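Side-chain contacts in probable mRNA-capping enzyme (Acanthamoeba polyphaga mimivirus, PDB 3BGY), which removes the terminal phosphate from the 5'-triphosphate end of mRNA through its N-terminal tunnel-fold domain, while later domains of the full-length protein complete the cap: residues A[96-99]-A[100-104]; A[105-108]-A[109-113]; A[117-120]-A[121-124]; A[163-166]-A[167-170]. All coordinates share one frame; numbering follows the deposited sequence. Where two conformers were deposited one is given.

Interaction 1: A[96-99]-A[100-104]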
loop_
_atom_site.group_PDB
_atom_site.type_symbol
_atom_site.label_atom_id
_atom_site.label_comp_id
_atom_site.label_asym_id
_atom_site.label_seq_id
_atom_site.Cartn_x
_atom_site.Cartn_y
_atom_site.Cartn_z
ATOM N N GLU A 96 19.127 4.605 11.444
ATOM C CA GLU A 96 19.270 5.726 12.372
ATOM C C GLU A 96 18.008 5.942 13.184
ATOM O O GLU A 96 18.079 6.194 14.384
ATOM C CB GLU A 96 19.642 7.004 11.633
ATOM C CG GLU A 96 21.115 7.082 11.266
ATOM C CD GLU A 96 21.511 8.440 10.724
ATOM O OE1 GLU A 96 21.108 9.467 11.318
ATOM O OE2 GLU A 96 22.236 8.483 9.710
ATOM N N PHE A 97 16.858 5.776 12.529
ATOM C CA PHE A 97 15.567 5.918 13.183
ATOM C C PHE A 97 15.407 4.831 14.257
ATOM O O PHE A 97 15.017 5.138 15.377
ATOM C CB PHE A 97 14.435 5.827 12.151
ATOM C CG PHE A 97 13.047 5.844 12.755
ATOM C CD1 PHE A 97 12.439 7.046 13.123
ATOM C CD2 PHE A 97 12.369 4.638 13.005
ATOM C CE1 PHE A 97 11.159 7.057 13.741
ATOM C CE2 PHE A 97 11.090 4.629 13.624
ATOM C CZ PHE A 97 10.489 5.836 13.992
ATOM N N ILE A 98 15.667 3.577 13.885
ATOM C CA ILE A 98 15.544 2.446 14.807
ATOM C C ILE A 98 16.460 2.576 16.024
ATOM O O ILE A 98 15.987 2.453 17.149
ATOM C CB ILE A 98 15.773 1.081 14.092
ATOM C CG1 ILE A 98 14.644 0.834 13.083
ATOM C CG2 ILE A 98 15.849 -0.098 15.121
ATOM C CD1 ILE A 98 14.866 -0.347 12.169
ATOM N N THR A 99 17.743 2.861 15.799
ATOM C CA THR A 99 18.699 3.005 16.896
ATOM C C THR A 99 18.366 4.178 17.822
ATOM O O THR A 99 18.399 4.024 19.048
ATOM C CB THR A 99 20.165 3.140 16.394
ATOM O OG1 THR A 99 20.271 4.240 15.485
ATOM C CG2 THR A 99 20.617 1.873 15.701
ATOM N N LYS A 100 17.970 5.308 17.231
ATOM C CA LYS A 100 17.629 6.512 17.998
ATOM C C LYS A 100 16.302 6.420 18.761
ATOM O O LYS A 100 16.233 6.818 19.925
ATOM C CB LYS A 100 17.611 7.757 17.093
ATOM C CG LYS A 100 17.472 9.099 17.842
ATOM C CD LYS A 100 17.576 10.317 16.928
ATOM C CE LYS A 100 17.483 11.617 17.743
ATOM N NZ LYS A 100 17.619 12.847 16.913
ATOM N N PHE A 101 15.267 5.884 18.113
ATOM C CA PHE A 101 13.945 5.800 18.731
ATOM C C PHE A 101 13.487 4.483 19.369
ATOM O O PHE A 101 12.366 4.423 19.870
ATOM C CB PHE A 101 12.874 6.325 17.755
ATOM C CG PHE A 101 13.021 7.787 17.422
ATOM C CD1 PHE A 101 12.447 8.773 18.253
ATOM C CD2 PHE A 101 13.748 8.195 16.290
ATOM C CE1 PHE A 101 12.594 10.146 17.974
ATOM C CE2 PHE A 101 13.907 9.578 15.991
ATOM C CZ PHE A 101 13.327 10.551 16.840
ATOM N N SER A 102 14.364 3.472 19.422
ATOM C CA SER A 102 14.061 2.143 20.009
ATOM C C SER A 102 13.488 2.159 21.431
ATOM O O SER A 102 12.638 1.328 21.772
ATOM C CB SER A 102 15.312 1.248 20.015
ATOM O OG SER A 102 15.309 0.331 18.934
ATOM N N LYS A 103 13.981 3.096 22.243
ATOM C CA LYS A 103 13.573 3.265 23.641
ATOM C C LYS A 103 12.919 4.633 23.914
ATOM O O LYS A 103 12.701 4.995 25.077
ATOM C CB LYS A 103 14.797 3.065 24.569
ATOM C CG LYS A 103 15.527 1.725 24.399
ATOM C CD LYS A 103 16.733 1.571 25.319
ATOM C CE LYS A 103 17.483 0.277 25.004
ATOM N NZ LYS A 103 18.502 -0.082 26.034
ATOM N N ALA A 104 12.606 5.391 22.856
ATOM C CA ALA A 104 11.982 6.724 22.995
ATOM C C ALA A 104 10.478 6.656 23.255
ATOM O O ALA A 104 9.844 5.634 22.963
ATOM C CB ALA A 104 12.253 7.577 21.767
#

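Interaction 2: A[105-108]-A[109-113]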
loop_
_atom_site.group_PDB
_atom_site.type_symbol
_atom_site.label_atom_id
_atom_site.label_comp_id
_atom_site.label_asym_id
_atom_site.label_seq_id
_atom_site.Cartn_x
_atom_site.Cartn_y
_atom_site.Cartn_z
ATOM N N SER A 105 9.898 7.745 23.765
ATOM C CA SER A 105 8.454 7.771 24.053
ATOM C C SER A 105 7.641 7.838 22.758
ATOM O O SER A 105 8.125 8.370 21.758
ATOM C CB SER A 105 8.080 8.949 24.957
ATOM O OG SER A 105 7.982 10.162 24.230
ATOM N N SER A 106 6.395 7.362 22.785
ATOM C CA SER A 106 5.568 7.413 21.581
ATOM C C SER A 106 5.265 8.865 21.154
ATOM O O SER A 106 5.182 9.165 19.956
ATOM C CB SER A 106 4.290 6.589 21.739
ATOM O OG SER A 106 3.368 7.236 22.565
ATOM N N ASN A 107 5.192 9.778 22.130
ATOM C CA ASN A 107 4.955 11.196 21.837
ATOM C C ASN A 107 6.165 11.806 21.128
ATOM O O ASN A 107 5.981 12.603 20.210
ATOM C CB ASN A 107 4.641 11.990 23.107
ATOM C CG ASN A 107 3.979 13.323 22.804
ATOM O OD1 ASN A 107 4.566 14.379 23.016
ATOM N ND2 ASN A 107 2.756 13.275 22.293
ATOM N N ASP A 108 7.375 11.379 21.517
ATOM C CA ASP A 108 8.641 11.830 20.897
ATOM C C ASP A 108 8.691 11.339 19.457
ATOM O O ASP A 108 9.145 12.063 18.567
ATOM C CB ASP A 108 9.872 11.247 21.607
ATOM C CG ASP A 108 10.221 11.974 22.914
ATOM O OD1 ASP A 108 9.741 13.103 23.129
ATOM O OD2 ASP A 108 10.989 11.400 23.710
ATOM N N ILE A 109 8.235 10.098 19.245
ATOM C CA ILE A 109 8.202 9.508 17.912
ATOM C C ILE A 109 7.181 10.217 17.014
ATOM O O ILE A 109 7.519 10.584 15.872
ATOM C CB ILE A 109 7.932 7.966 17.960
ATOM C CG1 ILE A 109 9.056 7.271 18.717
ATOM C CG2 ILE A 109 7.770 7.394 16.498
ATOM C CD1 ILE A 109 8.846 5.797 19.045
ATOM N N SER A 110 5.974 10.458 17.525
ATOM C CA SER A 110 4.932 11.137 16.749
ATOM C C SER A 110 5.339 12.550 16.343
ATOM O O SER A 110 5.188 12.939 15.185
ATOM C CB SER A 110 3.623 11.208 17.521
ATOM O OG SER A 110 3.096 9.923 17.754
ATOM N N ARG A 111 5.993 13.250 17.269
ATOM C CA ARG A 111 6.412 14.638 17.021
ATOM C C ARG A 111 7.511 14.665 15.955
ATOM O O ARG A 111 7.479 15.515 15.071
ATOM C CB ARG A 111 6.858 15.296 18.326
ATOM C CG ARG A 111 5.678 15.815 19.124
ATOM C CD ARG A 111 6.147 16.469 20.421
ATOM N NE ARG A 111 6.664 15.475 21.355
ATOM C CZ ARG A 111 7.353 15.753 22.461
ATOM N NH1 ARG A 111 7.634 17.008 22.783
ATOM N NH2 ARG A 111 7.699 14.766 23.278
ATOM N N TYR A 112 8.385 13.660 15.986
ATOM C CA TYR A 112 9.463 13.516 15.004
ATOM C C TYR A 112 8.840 13.206 13.645
ATOM O O TYR A 112 9.182 13.835 12.643
ATOM C CB TYR A 112 10.467 12.413 15.400
ATOM C CG TYR A 112 11.515 12.079 14.322
ATOM C CD1 TYR A 112 12.655 12.900 14.129
ATOM C CD2 TYR A 112 11.349 10.958 13.462
ATOM C CE1 TYR A 112 13.611 12.609 13.103
ATOM C CE2 TYR A 112 12.298 10.667 12.429
ATOM C CZ TYR A 112 13.415 11.495 12.265
ATOM O OH TYR A 112 14.324 11.208 11.269
ATOM N N ILE A 113 7.882 12.275 13.628
ATOM C CA ILE A 113 7.225 11.896 12.372
ATOM C C ILE A 113 6.517 13.067 11.664
ATOM O O ILE A 113 6.730 13.279 10.459
ATOM C CB ILE A 113 6.293 10.640 12.579
ATOM C CG1 ILE A 113 7.134 9.425 12.957
ATOM C CG2 ILE A 113 5.454 10.324 11.320
ATOM C CD1 ILE A 113 8.165 8.954 11.901
#

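Interaction 3: A[117-120]-A[121-124]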
loop_
_atom_site.group_PDB
_atom_site.type_symbol
_atom_site.label_atom_id
_atom_site.label_comp_id
_atom_site.label_asym_id
_atom_site.label_seq_id
_atom_site.Cartn_x
_atom_site.Cartn_y
_atom_site.Cartn_z
ATOM N N ASP A 117 10.008 16.553 6.613
ATOM C CA ASP A 117 9.684 17.183 5.348
ATOM C C ASP A 117 9.788 16.079 4.289
ATOM O O ASP A 117 10.674 15.224 4.375
ATOM C CB ASP A 117 10.693 18.293 5.020
ATOM C CG ASP A 117 10.469 19.552 5.827
ATOM O OD1 ASP A 117 9.296 19.903 6.091
ATOM O OD2 ASP A 117 11.474 20.205 6.173
ATOM N N PRO A 118 8.866 16.063 3.308
ATOM C CA PRO A 118 8.884 15.054 2.247
ATOM C C PRO A 118 10.025 15.299 1.259
ATOM O O PRO A 118 10.475 16.440 1.089
ATOM C CB PRO A 118 7.530 15.232 1.586
ATOM C CG PRO A 118 7.229 16.695 1.827
ATOM C CD PRO A 118 7.662 16.911 3.213
ATOM N N SER A 119 10.540 14.210 0.696
ATOM C CA SER A 119 11.626 14.249 -0.282
ATOM C C SER A 119 11.471 12.953 -1.069
ATOM O O SER A 119 10.545 12.163 -0.806
ATOM C CB SER A 119 12.980 14.276 0.431
ATOM O OG SER A 119 13.186 13.077 1.159
ATOM N N ASP A 120 12.378 12.705 -2.011
ATOM C CA ASP A 120 12.316 11.478 -2.802
ATOM C C ASP A 120 12.469 10.199 -1.970
ATOM O O ASP A 120 11.893 9.163 -2.315
ATOM C CB ASP A 120 13.363 11.487 -3.910
ATOM C CG ASP A 120 12.969 10.604 -5.065
ATOM O OD1 ASP A 120 11.907 10.878 -5.667
ATOM O OD2 ASP A 120 13.707 9.643 -5.373
ATOM N N ASP A 121 13.224 10.296 -0.872
ATOM C CA ASP A 121 13.469 9.157 0.016
ATOM C C ASP A 121 12.522 9.104 1.225
ATOM O O ASP A 121 12.650 8.191 2.047
ATOM C CB ASP A 121 14.917 9.174 0.537
ATOM C CG ASP A 121 15.945 8.728 -0.493
ATOM O OD1 ASP A 121 15.623 7.950 -1.417
ATOM O OD2 ASP A 121 17.112 9.137 -0.341
ATOM N N ILE A 122 11.647 10.110 1.366
ATOM C CA ILE A 122 10.688 10.192 2.476
ATOM C C ILE A 122 9.311 10.523 1.888
ATOM O O ILE A 122 9.011 11.670 1.529
ATOM C CB ILE A 122 11.085 11.281 3.549
ATOM C CG1 ILE A 122 12.491 10.989 4.117
ATOM C CG2 ILE A 122 10.023 11.342 4.673
ATOM C CD1 ILE A 122 13.038 12.060 5.081
ATOM N N GLU A 123 8.462 9.505 1.798
ATOM C CA GLU A 123 7.119 9.703 1.247
ATOM C C GLU A 123 6.148 9.850 2.398
ATOM O O GLU A 123 6.221 9.106 3.381
ATOM C CB GLU A 123 6.721 8.540 0.337
ATOM C CG GLU A 123 7.475 8.550 -0.996
ATOM C CD GLU A 123 7.094 7.406 -1.930
ATOM O OE1 GLU A 123 6.222 6.579 -1.574
ATOM O OE2 GLU A 123 7.705 7.325 -3.013
ATOM N N ILE A 124 5.277 10.847 2.292
ATOM C CA ILE A 124 4.320 11.153 3.354
ATOM C C ILE A 124 2.920 11.235 2.787
ATOM O O ILE A 124 2.692 11.867 1.750
ATOM C CB ILE A 124 4.666 12.525 4.015
ATOM C CG1 ILE A 124 6.111 12.519 4.516
ATOM C CG2 ILE A 124 3.718 12.810 5.151
ATOM C CD1 ILE A 124 6.548 13.787 5.238
HETATM O O HOH W 1 9.609 8.967 -3.705
#

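Interaction 4: A[163-166]-A[167-170]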
loop_
_atom_site.group_PDB
_atom_site.type_symbol
_atom_site.label_atom_id
_atom_site.label_comp_id
_atom_site.label_asym_id
_atom_site.label_seq_id
_atom_site.Cartn_x
_atom_site.Cartn_y
_atom_site.Cartn_z
ATOM N N LYS A 163 -2.602 17.618 14.489
ATOM C CA LYS A 163 -2.102 17.888 15.824
ATOM C C LYS A 163 -1.877 16.638 16.655
ATOM O O LYS A 163 -2.746 15.774 16.735
ATOM C CB LYS A 163 -3.013 18.877 16.576
ATOM C CG LYS A 163 -4.517 18.693 16.377
ATOM C CD LYS A 163 -5.277 18.559 17.692
ATOM C CE LYS A 163 -6.754 18.267 17.449
ATOM N NZ LYS A 163 -7.437 17.752 18.672
ATOM N N ILE A 164 -0.681 16.546 17.235
ATOM C CA ILE A 164 -0.321 15.425 18.099
ATOM C C ILE A 164 -0.880 15.693 19.494
ATOM O O ILE A 164 -0.508 16.674 20.140
ATOM C CB ILE A 164 1.221 15.204 18.132
ATOM C CG1 ILE A 164 1.733 14.819 16.731
ATOM C CG2 ILE A 164 1.620 14.148 19.178
ATOM C CD1 ILE A 164 0.947 13.655 16.050
ATOM N N THR A 165 -1.821 14.849 19.919
ATOM C CA THR A 165 -2.433 14.984 21.242
ATOM C C THR A 165 -1.724 14.115 22.274
ATOM O O THR A 165 -1.779 14.389 23.478
ATOM C CB THR A 165 -3.946 14.608 21.242
ATOM O OG1 THR A 165 -4.108 13.204 21.024
ATOM C CG2 THR A 165 -4.717 15.386 20.157
ATOM N N GLY A 166 -1.045 13.080 21.790
ATOM C CA GLY A 166 -0.353 12.149 22.666
ATOM C C GLY A 166 -1.089 10.819 22.806
ATOM O O GLY A 166 -0.564 9.883 23.409
ATOM N N SER A 167 -2.302 10.733 22.264
ATOM C CA SER A 167 -3.099 9.509 22.340
ATOM C C SER A 167 -3.088 8.725 21.014
ATOM O O SER A 167 -3.941 7.859 20.767
ATOM C CB SER A 167 -4.540 9.837 22.756
ATOM O OG SER A 167 -5.266 10.422 21.687
ATOM N N GLU A 168 -2.151 9.076 20.145
ATOM C CA GLU A 168 -2.011 8.397 18.841
ATOM C C GLU A 168 -1.465 6.986 19.014
ATOM O O GLU A 168 -0.680 6.732 19.942
ATOM C CB GLU A 168 -1.012 9.145 17.939
ATOM C CG GLU A 168 -1.482 10.498 17.400
ATOM C CD GLU A 168 -1.496 11.613 18.439
ATOM O OE1 GLU A 168 -0.715 11.534 19.414
ATOM O OE2 GLU A 168 -2.295 12.561 18.271
ATOM N N ARG A 169 -1.908 6.081 18.137
ATOM C CA ARG A 169 -1.390 4.719 18.106
ATOM C C ARG A 169 -0.312 4.713 17.009
ATOM O O ARG A 169 -0.375 5.533 16.080
ATOM C CB ARG A 169 -2.495 3.702 17.752
ATOM C CG ARG A 169 -3.575 3.488 18.829
ATOM C CD ARG A 169 -4.745 2.672 18.236
ATOM N NE ARG A 169 -5.740 2.161 19.205
ATOM C CZ ARG A 169 -6.734 2.886 19.719
ATOM N NH1 ARG A 169 -6.878 4.166 19.389
ATOM N NH2 ARG A 169 -7.657 2.307 20.491
ATOM N N ILE A 170 0.724 3.891 17.148
ATOM C CA ILE A 170 1.749 3.831 16.103
ATOM C C ILE A 170 1.943 2.394 15.636
ATOM O O ILE A 170 1.922 1.458 16.441
ATOM C CB ILE A 170 3.115 4.389 16.550
ATOM C CG1 ILE A 170 2.945 5.775 17.175
ATOM C CG2 ILE A 170 4.051 4.544 15.332
ATOM C CD1 ILE A 170 4.180 6.246 17.898
HETATM O O HOH W 2 -4.735 12.247 18.434
HETATM O O HOH W 3 1.065 8.326 21.396
#

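Interaction 1: A[96-99]-A[100-104]
K100, in the last turn of the helix, gives its N-H to E96 O at 3.0 Å, an ordinary helical bond, and its CB rests against that same carbonyl. F101 follows with a backbone bond to F97 O, and its side chain carries most of the apolar contact. Its CB sits over one face of the F97 ring, and F101 CD2 comes within 3.6 Å of F97 CD1. The rings meet obliquely, with centroids 5.2 Å apart and planes at 31°. The F97 ring lies beside F101 because its CG is anti to the backbone N (chi1 175°), which sends it along the helix. F97 O also lies at the F101 ring edge, in its plane. S102 comes next: its OG bonds I98 O at 2.9 Å from above the carbonyl plane, and its N reaches the same oxygen only weakly. A104 N finally turns back to F101 O, closing a type I beta turn. This is the C-terminal turn of an amphipathic helix, its lysine and hydroxyl side exposed and its aromatic side buried: F97 lies on L72 and I74 of barrel strand 66-77, and both rings pack on I199 and on I109 of helix 106-115.

Interaction 2: A[105-108]-A[109-113]
S105 O accepts I109 N at the opening of helix 106-115, and S105 is the N-cap of that helix. Its OG accepts D108 N at 3.0 Å, the capping bond that satisfies an amide of the first turn. The backbone bonds then run in regular i to i+4 order: S110 N to S106 O, R111 N to N107 O and Y112 N to D108 O.

Apolar contact is slight within this stretch, since I109 turns its branched chain to the protein interior, where it meets I170 and Y172 of a barrel strand. On the way I109 CG1 passes 3.4 Å from S105 O, a carbon-to-oxygen van der Waals contact.

The charge contact is made by R111, which meets the side chains of N107 and D108. D108 OD1 forms a short salt bridge with R111 NH2 at 2.6 Å, the carboxylate and guanidinium planes turned 30° apart. From one helical turn back, N107 OD1 sits over one face of the guanidinium, 2.9 Å from R111 NE, too far above the plane to take its hydrogen. A bend at chi3 (-70°) folds the arginine back along the helix. This directs R111 NE at N107 O, 3.2 Å away and within the guanidinium plane. That carbonyl thus has two donors from one residue, R111 N and R111 NE, which reach it from opposite faces of its plane.

Interaction 3: A[117-120]-A[121-124]
I122 packs against the turn that leads into its own strand, and its side chain can be followed outward. I122 CB lies 3.7 Å from S119 OG and somewhat farther, 4.0 Å, from D117 O. CG1 keeps to the serine hydroxyl, whereas the I122 CG2 branch turns to D117 O at 3.9 Å. At the tip, CD1 is about equally far from D117 O and S119 OG. Beyond these segments the isoleucine rests on V86 and L88 of the neighbouring barrel strand.

The backbone makes a type I beta turn from S119 to I122, closed by a single antiparallel bridge in which the two residues form a hydrogen-bonded pair. The two bonds differ in quality. S119 N meets I122 O at 3.1 Å, in the carbonyl plane and on a lone pair; I122 N reaches S119 O from high above that carbonyl's plane, 73° out of it. S119 OG is tucked between its own backbone N and carbonyl carbon (chi1 64°), which turns it inward over the turn, where it accepts a weak bond from D121 N. Further along, I124 CD1 touches P118 CD at 3.9 Å, the two side chains crossing at about a right angle.

On the strand face opposite I122 and I124, one water donates both to D120 O and to E123 OE2, the latter at 2.6 Å, and so links the turn to the strand. The apolar face, I122 and I124, goes to V86, L88 and Y84, while the acidic groups stay apart: D120 OD2 and D121 OD1 are 4.7 Å from each other, a separation that probably limits the repulsion of their like charges.

Interaction 4: A[163-166]-A[167-170]
The carboxylate of E168 is the flat group that organises this turn: I164 lies over one face, with CD1 4.0 Å from E168 CD and CG2 close to OE1, while a water approaches OE2 from the side of the other face. This is the loop entering strand 169-183 of the eight-stranded antiparallel tunnel barrel, closed by a side-chain carboxylate on main-chain amides. Its two oxygens point at successive N-H groups. T165 N gives to E168 OE2 at 2.9 Å, nearly straight at 167°, and G166 N gives to E168 OE1 at the same distance but more bent, at 142°. Each oxygen uses its syn lone pair, so the carboxylate clamps the pair of amides and is itself held against rotation.

A bend at CB-CG, with chi2 at 74°, brings the carboxylate back to the amides. Here it is buried, with F78 packing on it from a neighbouring loop and I164 joining it to helix 106-115 through S110 and V114.

A second group of polar contacts gathers on T165 OG1. S167 OG donates to T165 OG1 at 3.1 Å, and S167 N does so weakly. The water at OE2 is shared with it, standing 2.8 Å from T165 OG1 and donating to E168 OE2 at 2.5 Å. Between these groups G166 takes a positive phi, a conformation open to glycine because it lacks a side chain. On the strand side of the turn another water donates to two carbonyl oxygens at once, G166 O at 3.0 Å and E168 O at 2.8 Å.

Interactions 1 and 2 lie on consecutive helices, 91-101 and 106-115, which touch where F101 and F97 meet Y112; the first combines helical bonds with an aromatic pair, the second adds an N-cap and a salt bridge. Interactions 1, 2 and 3 are partly buried, I122 and I124 being the buried residues of the third. Interaction 4 is at the surface, with E168 as its buried residue, yet it reaches interaction 2 directly: N107 ND2 packs on G166 CA and on I164, and I170 CD1 on S106 and S110. Interaction 3 stands apart, its centre about 17 Å from that of interaction 2. Interactions 3 and 4 each lead from a loop into a strand of the same barrel, one through a backbone-paired turn, the other through a carboxylate gripping amides.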